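Myosin-I heavy chain (Dictyostelium discoideum, PDB 5EJQ) is a class VII myosin, an actin-based motor with ATPase activity that takes part in the early steps of phagocytosis and in adhesion, represented here by a MyTH4-FERM region. Local coordinates at residues Leu214-Ala219 and Asp261-Val266; Asp265-Val270 and Phe285-Lys290. The protein carries 3 engineered substitutions. All coordinates share one frame; numbering follows the deposited sequence. Where two conformers were deposited one is given.

Interaction 1. Residues Leu214-Ala219 and Asp261-Val266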
loop_
_atom_site.group_PDB
_atom_site.type_symbol
_atom_site.label_atom_id
_atom_site.label_comp_id
_atom_site.label_asym_id
_atom_site.label_seq_id
_atom_site.Cartn_x
_atom_site.Cartn_y
_atom_site.Cartn_z
ATOM N N LEU A 214 11.360 5.942 -3.200
ATOM C CA LEU A 214 10.862 6.382 -1.908
ATOM C C LEU A 214 11.345 5.536 -0.767
ATOM O O LEU A 214 11.367 4.319 -0.869
ATOM C CB LEU A 214 9.316 6.357 -1.972
ATOM C CG LEU A 214 8.481 6.863 -0.800
ATOM C CD1 LEU A 214 8.775 8.319 -0.488
ATOM C CD2 LEU A 214 6.973 6.727 -1.120
ATOM N N HIS A 215 11.678 6.202 0.343
ATOM C CA HIS A 215 12.043 5.598 1.613
ATOM C C HIS A 215 10.834 5.614 2.497
ATOM O O HIS A 215 10.189 6.658 2.645
ATOM C CB HIS A 215 13.193 6.346 2.277
ATOM C CG HIS A 215 14.530 5.811 1.876
ATOM N ND1 HIS A 215 15.696 6.429 2.268
ATOM C CD2 HIS A 215 14.839 4.689 1.189
ATOM C CE1 HIS A 215 16.675 5.677 1.796
ATOM N NE2 HIS A 215 16.202 4.632 1.121
ATOM N N ILE A 216 10.472 4.426 3.017
ATOM C CA ILE A 216 9.341 4.238 3.924
ATOM C C ILE A 216 9.826 3.438 5.137
ATOM O O ILE A 216 10.930 2.899 5.115
ATOM C CB ILE A 216 8.154 3.514 3.190
ATOM C CG1 ILE A 216 8.502 2.040 2.796
ATOM C CG2 ILE A 216 7.643 4.331 1.973
ATOM C CD1 ILE A 216 7.257 1.160 2.260
ATOM N N ASP A 217 8.983 3.308 6.161
ATOM C CA ASP A 217 9.261 2.407 7.275
ATOM C C ASP A 217 8.126 1.353 7.325
ATOM O O ASP A 217 7.213 1.411 6.491
ATOM C CB ASP A 217 9.492 3.151 8.602
ATOM C CG ASP A 217 8.291 3.822 9.245
ATOM O OD1 ASP A 217 7.144 3.440 8.918
ATOM O OD2 ASP A 217 8.499 4.684 10.115
ATOM N N SER A 218 8.206 0.384 8.258
ATOM C CA SER A 218 7.221 -0.697 8.448
ATOM C C SER A 218 5.787 -0.196 8.598
ATOM O O SER A 218 4.879 -0.842 8.082
ATOM C CB SER A 218 7.590 -1.533 9.674
ATOM O OG SER A 218 8.867 -2.132 9.521
ATOM N N ALA A 219 5.584 0.948 9.312
ATOM C CA ALA A 219 4.262 1.537 9.563
ATOM C C ALA A 219 3.725 2.446 8.464
ATOM O O ALA A 219 2.589 2.903 8.596
ATOM C CB ALA A 219 4.254 2.282 10.894
ATOM N N ASP A 261 -3.842 1.017 4.845
ATOM C CA ASP A 261 -3.063 -0.184 4.539
ATOM C C ASP A 261 -1.583 0.171 4.480
ATOM O O ASP A 261 -1.235 1.257 4.019
ATOM C CB ASP A 261 -3.510 -0.822 3.214
ATOM C CG ASP A 261 -4.799 -1.643 3.284
ATOM O OD1 ASP A 261 -5.348 -1.807 4.401
ATOM O OD2 ASP A 261 -5.282 -2.087 2.208
ATOM N N LYS A 262 -0.722 -0.759 4.938
ATOM C CA LYS A 262 0.717 -0.570 4.967
ATOM C C LYS A 262 1.343 -1.045 3.681
ATOM O O LYS A 262 1.116 -2.187 3.254
ATOM C CB LYS A 262 1.388 -1.234 6.204
ATOM C CG LYS A 262 0.607 -1.152 7.531
ATOM C CD LYS A 262 0.481 0.248 8.076
ATOM C CE LYS A 262 -0.273 0.316 9.377
ATOM N NZ LYS A 262 -1.722 0.056 9.228
ATOM N N LEU A 263 2.136 -0.164 3.057
ATOM C CA LEU A 263 2.860 -0.499 1.838
ATOM C C LEU A 263 3.782 -1.698 2.023
ATOM O O LEU A 263 3.963 -2.465 1.077
ATOM C CB LEU A 263 3.659 0.703 1.317
ATOM C CG LEU A 263 2.883 1.913 0.793
ATOM C CD1 LEU A 263 3.833 2.831 0.027
ATOM C CD2 LEU A 263 1.701 1.497 -0.123
ATOM N N CYS A 264 4.348 -1.875 3.228
ATOM C CA CYS A 264 5.183 -3.047 3.527
ATOM C C CYS A 264 4.386 -4.354 3.541
ATOM O O CYS A 264 4.960 -5.393 3.251
ATOM C CB CYS A 264 5.992 -2.854 4.803
ATOM S SG CYS A 264 7.441 -1.795 4.579
ATOM N N ASP A 265 3.074 -4.294 3.823
ATOM C CA ASP A 265 2.179 -5.456 3.770
ATOM C C ASP A 265 1.999 -5.913 2.319
ATOM O O ASP A 265 2.005 -7.116 2.069
ATOM C CB ASP A 265 0.825 -5.177 4.463
ATOM C CG ASP A 265 0.880 -5.310 5.988
ATOM O OD1 ASP A 265 1.852 -5.911 6.503
ATOM O OD2 ASP A 265 -0.068 -4.847 6.661
ATOM N N VAL A 266 1.899 -4.951 1.355
ATOM C CA VAL A 266 1.844 -5.253 -0.087
ATOM C C VAL A 266 3.187 -5.953 -0.463
ATOM O O VAL A 266 3.167 -6.960 -1.163
ATOM C CB VAL A 266 1.586 -3.979 -0.951
ATOM C CG1 VAL A 266 1.734 -4.266 -2.452
ATOM C CG2 VAL A 266 0.222 -3.367 -0.652
HETATM O O HOH W 1 4.463 0.036 5.341
#

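Interaction 2. Residues Asp265-Val270 and Phe285-Lys290. With GLY (glycine), chain B.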
loop_
_atom_site.group_PDB
_atom_site.type_symbol
_atom_site.label_atom_id
_atom_site.label_comp_id
_atom_site.label_asym_id
_atom_site.label_seq_id
_atom_site.Cartn_x
_atom_site.Cartn_y
_atom_site.Cartn_z
ATOM N N ASP A 265 3.074 -4.294 3.823
ATOM C CA ASP A 265 2.179 -5.456 3.770
ATOM C C ASP A 265 1.999 -5.913 2.319
ATOM O O ASP A 265 2.005 -7.116 2.069
ATOM C CB ASP A 265 0.825 -5.177 4.463
ATOM C CG ASP A 265 0.880 -5.310 5.988
ATOM O OD1 ASP A 265 1.852 -5.911 6.503
ATOM O OD2 ASP A 265 -0.068 -4.847 6.661
ATOM N N VAL A 266 1.899 -4.951 1.355
ATOM C CA VAL A 266 1.844 -5.253 -0.087
ATOM C C VAL A 266 3.187 -5.953 -0.463
ATOM O O VAL A 266 3.167 -6.960 -1.163
ATOM C CB VAL A 266 1.586 -3.979 -0.951
ATOM C CG1 VAL A 266 1.734 -4.266 -2.452
ATOM C CG2 VAL A 266 0.222 -3.367 -0.652
ATOM N N LEU A 267 4.333 -5.466 0.056
ATOM C CA LEU A 267 5.629 -6.114 -0.237
ATOM C C LEU A 267 5.694 -7.579 0.231
ATOM O O LEU A 267 6.260 -8.406 -0.487
ATOM C CB LEU A 267 6.832 -5.321 0.315
ATOM C CG LEU A 267 7.065 -3.892 -0.215
ATOM C CD1 LEU A 267 8.326 -3.296 0.414
ATOM C CD2 LEU A 267 7.197 -3.868 -1.728
ATOM N N SER A 268 5.149 -7.904 1.430
ATOM C CA SER A 268 5.159 -9.301 1.905
ATOM C C SER A 268 4.287 -10.167 0.966
ATOM O O SER A 268 4.688 -11.270 0.618
ATOM C CB SER A 268 4.627 -9.410 3.330
ATOM O OG SER A 268 5.303 -8.535 4.214
ATOM N N LYS A 269 3.101 -9.653 0.569
ATOM C CA LYS A 269 2.187 -10.328 -0.356
ATOM C C LYS A 269 2.863 -10.611 -1.691
ATOM O O LYS A 269 2.742 -11.717 -2.197
ATOM C CB LYS A 269 0.906 -9.521 -0.553
ATOM C CG LYS A 269 -0.150 -9.788 0.514
ATOM C CD LYS A 269 -1.466 -9.022 0.246
ATOM C CE LYS A 269 -1.342 -7.513 0.384
ATOM N NZ LYS A 269 -2.573 -6.805 -0.059
ATOM N N VAL A 270 3.651 -9.647 -2.194
ATOM C CA VAL A 270 4.430 -9.715 -3.431
ATOM C C VAL A 270 5.489 -10.800 -3.294
ATOM O O VAL A 270 5.562 -11.684 -4.149
ATOM C CB VAL A 270 5.051 -8.331 -3.787
ATOM C CG1 VAL A 270 6.079 -8.425 -4.924
ATOM C CG2 VAL A 270 3.962 -7.342 -4.143
ATOM N N PHE A 285 5.586 -6.688 -10.831
ATOM C CA PHE A 285 4.934 -5.935 -9.773
ATOM C C PHE A 285 5.358 -4.486 -9.849
ATOM O O PHE A 285 6.534 -4.208 -10.077
ATOM C CB PHE A 285 5.242 -6.510 -8.364
ATOM C CG PHE A 285 4.848 -5.572 -7.241
ATOM C CD1 PHE A 285 3.514 -5.404 -6.889
ATOM C CD2 PHE A 285 5.802 -4.793 -6.595
ATOM C CE1 PHE A 285 3.148 -4.500 -5.885
ATOM C CE2 PHE A 285 5.433 -3.877 -5.605
ATOM C CZ PHE A 285 4.110 -3.745 -5.250
ATOM N N LYS A 286 4.424 -3.576 -9.565
ATOM C CA LYS A 286 4.656 -2.130 -9.532
ATOM C C LYS A 286 3.716 -1.491 -8.526
ATOM O O LYS A 286 2.572 -1.910 -8.412
ATOM C CB LYS A 286 4.226 -1.486 -10.877
ATOM C CG LYS A 286 5.112 -1.617 -12.074
ATOM C CD LYS A 286 4.458 -0.779 -13.163
ATOM C CE LYS A 286 4.943 -1.076 -14.548
ATOM N NZ LYS A 286 4.494 -0.025 -15.498
ATOM N N PHE A 287 4.158 -0.417 -7.887
ATOM C CA PHE A 287 3.305 0.515 -7.162
ATOM C C PHE A 287 3.099 1.587 -8.229
ATOM O O PHE A 287 4.054 1.912 -8.953
ATOM C CB PHE A 287 4.014 1.153 -5.958
ATOM C CG PHE A 287 4.063 0.287 -4.722
ATOM C CD1 PHE A 287 2.894 -0.076 -4.057
ATOM C CD2 PHE A 287 5.281 -0.167 -4.217
ATOM C CE1 PHE A 287 2.947 -0.840 -2.876
ATOM C CE2 PHE A 287 5.328 -0.958 -3.045
ATOM C CZ PHE A 287 4.164 -1.293 -2.396
ATOM N N VAL A 288 1.859 2.103 -8.370
ATOM C CA VAL A 288 1.544 3.142 -9.351
ATOM C C VAL A 288 0.846 4.298 -8.627
ATOM O O VAL A 288 -0.018 4.068 -7.796
ATOM C CB VAL A 288 0.741 2.604 -10.579
ATOM C CG1 VAL A 288 0.563 3.681 -11.645
ATOM C CG2 VAL A 288 1.417 1.382 -11.200
ATOM N N PHE A 289 1.238 5.528 -8.916
ATOM C CA PHE A 289 0.634 6.698 -8.271
ATOM C C PHE A 289 -0.335 7.272 -9.292
ATOM O O PHE A 289 0.101 7.751 -10.329
ATOM C CB PHE A 289 1.724 7.699 -7.863
ATOM C CG PHE A 289 1.266 8.948 -7.151
ATOM C CD1 PHE A 289 0.519 8.868 -5.985
ATOM C CD2 PHE A 289 1.673 10.205 -7.592
ATOM C CE1 PHE A 289 0.165 10.021 -5.283
ATOM C CE2 PHE A 289 1.308 11.359 -6.898
ATOM C CZ PHE A 289 0.567 11.259 -5.740
ATOM N N LYS A 290 -1.650 7.148 -9.031
ATOM C CA LYS A 290 -2.710 7.557 -9.966
ATOM C C LYS A 290 -3.807 8.356 -9.287
ATOM O O LYS A 290 -3.973 8.257 -8.076
ATOM C CB LYS A 290 -3.368 6.308 -10.591
ATOM C CG LYS A 290 -2.496 5.516 -11.543
ATOM C CD LYS A 290 -3.238 4.299 -12.082
ATOM C CE LYS A 290 -3.545 4.436 -13.547
ATOM N NZ LYS A 290 -4.509 3.404 -13.998
HETATM N N GLY B . 10.587 -6.174 -1.068
HETATM C CA GLY B . 9.821 -7.340 -0.642
HETATM C C GLY B . 9.355 -8.184 -1.822
HETATM O O GLY B . 9.972 -9.239 -2.085
HETATM O OXT GLY B . 8.369 -7.791 -2.479
#

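Interaction 1. Residues Leu214-Ala219 and Asp261-Val266
Ile216, the last residue of its strand, reaches the start of a helix through a single methyl. Its CG1 stands between the backbone N and the carbonyl carbon (chi1 67°), and the extended second torsion (chi2 170°) carries CD1 straight on into the angle between Leu263 and Cys264. CD1 lies 3.7 Å from Leu263 CB, the two side chains crossing at about a right angle, and 3.8 Å from Cys264 SG. The sulfur swings back beside its own backbone N, which also sets Cys264 SG 3.7 Å from the carbonyl oxygen of Asp217. No direct hydrogen bond joins the segments. A water bridges them instead, 2.9 Å from Ser218 O and accepting from Cys264 N at 2.9 Å, so a first-turn amide of the helix is satisfied by a bound water. Lys262, the N-cap residue, bends at chi2 and chi4, laying CD 3.4 Å from Ala219 O while its amine goes on to the carbonyl oxygens of Thr260, Ala181 and Asn179. Lys262 O accepts a hydrogen bond from Asp265 N at 2.9 Å. The turn after the strand is tied down by Asp217, whose OD1 takes a weak bond from Ala219 N and whose OD2 forms a salt bridge with Arg175. Ser218 OG is held by Glu190. The contact thus lies where edge strand 211-216, paired with strand 200-205, turns past the N-terminus of helix 263-277, with helix 222-232 touching Ile216 and Leu263 and helix 160-179 of the MyTH4 domain packing on Ser218 and Ala219.

Interaction 2. Residues Asp265-Val270 and Phe285-Lys290
The hydrophobic core of the first, ubiquitin-like lobe of the FERM domain is built here from three aliphatic side chains of helix 263-277 and two phenylalanines of strand 285-291. Val270 CG2 sits over one face of the Phe285 ring, 3.5 Å from its centroid and 16° off the ring normal, in a CH-pi contact. The methyl leans toward the CD1-CE1 side of the ring, with CG2 3.4 Å from Phe285 CD1. Phe285 has CG opposite its backbone N (chi1 167°), which extends the ring from the strand toward the helix. On the helix, one turn before Val270, Val266 sets CG1 against the junction of the two rings, 3.7 Å from both Phe285 CZ and Phe287 CE1. The rings also meet each other: Phe285 CZ lies 3.6 Å above the plane of Phe287, over its centre, while Phe287 CE1 comes to the edge of Phe285, an edge-to-face arrangement. Helix and strand run nearly antiparallel, at 162°, with the helix packed against one face of the mixed sheet as in the beta-grasp fold of ubiquitin-like domains. Leu267 approaches Phe287 at about a right angle, its CD2 3.7 Å from Phe287 CE2. Replacing Phe285 by an alanine would probably strip Val270 CG2 of the face it covers, leave Val266 with Phe287 alone of the two rings, and open a gap beside Phe287. Beside this packing, a bound glycine rests against Leu267 and Val270, with Val270 CG1, which also touches the Phe285 ring, 3.4 Å from the ligand OXT; Ser187, Thr189 and Glu271 complete the pocket.

In the fold
Both interactions lie in the ubiquitin-like lobe and use helix 263-277; the two ranges overlap at Asp265 and Val266, of which Val266 packs in interaction 2. Interaction 1 holds the N-terminal end of that helix against the end of edge strand 211-216; interaction 2 packs its following turns on strand 285-291 of the same sheet. Their centres are about 9 Å apart, and Leu263 O of interaction 1 touches the Phe287 ring of interaction 2. Both are buried, yet their chemistry differs. At the boundary with the MyTH4 domain, interaction 1 combines a small apolar patch with a water bridge and side chains tied to neighbouring residues, whereas interaction 2 is wholly apolar between its segments.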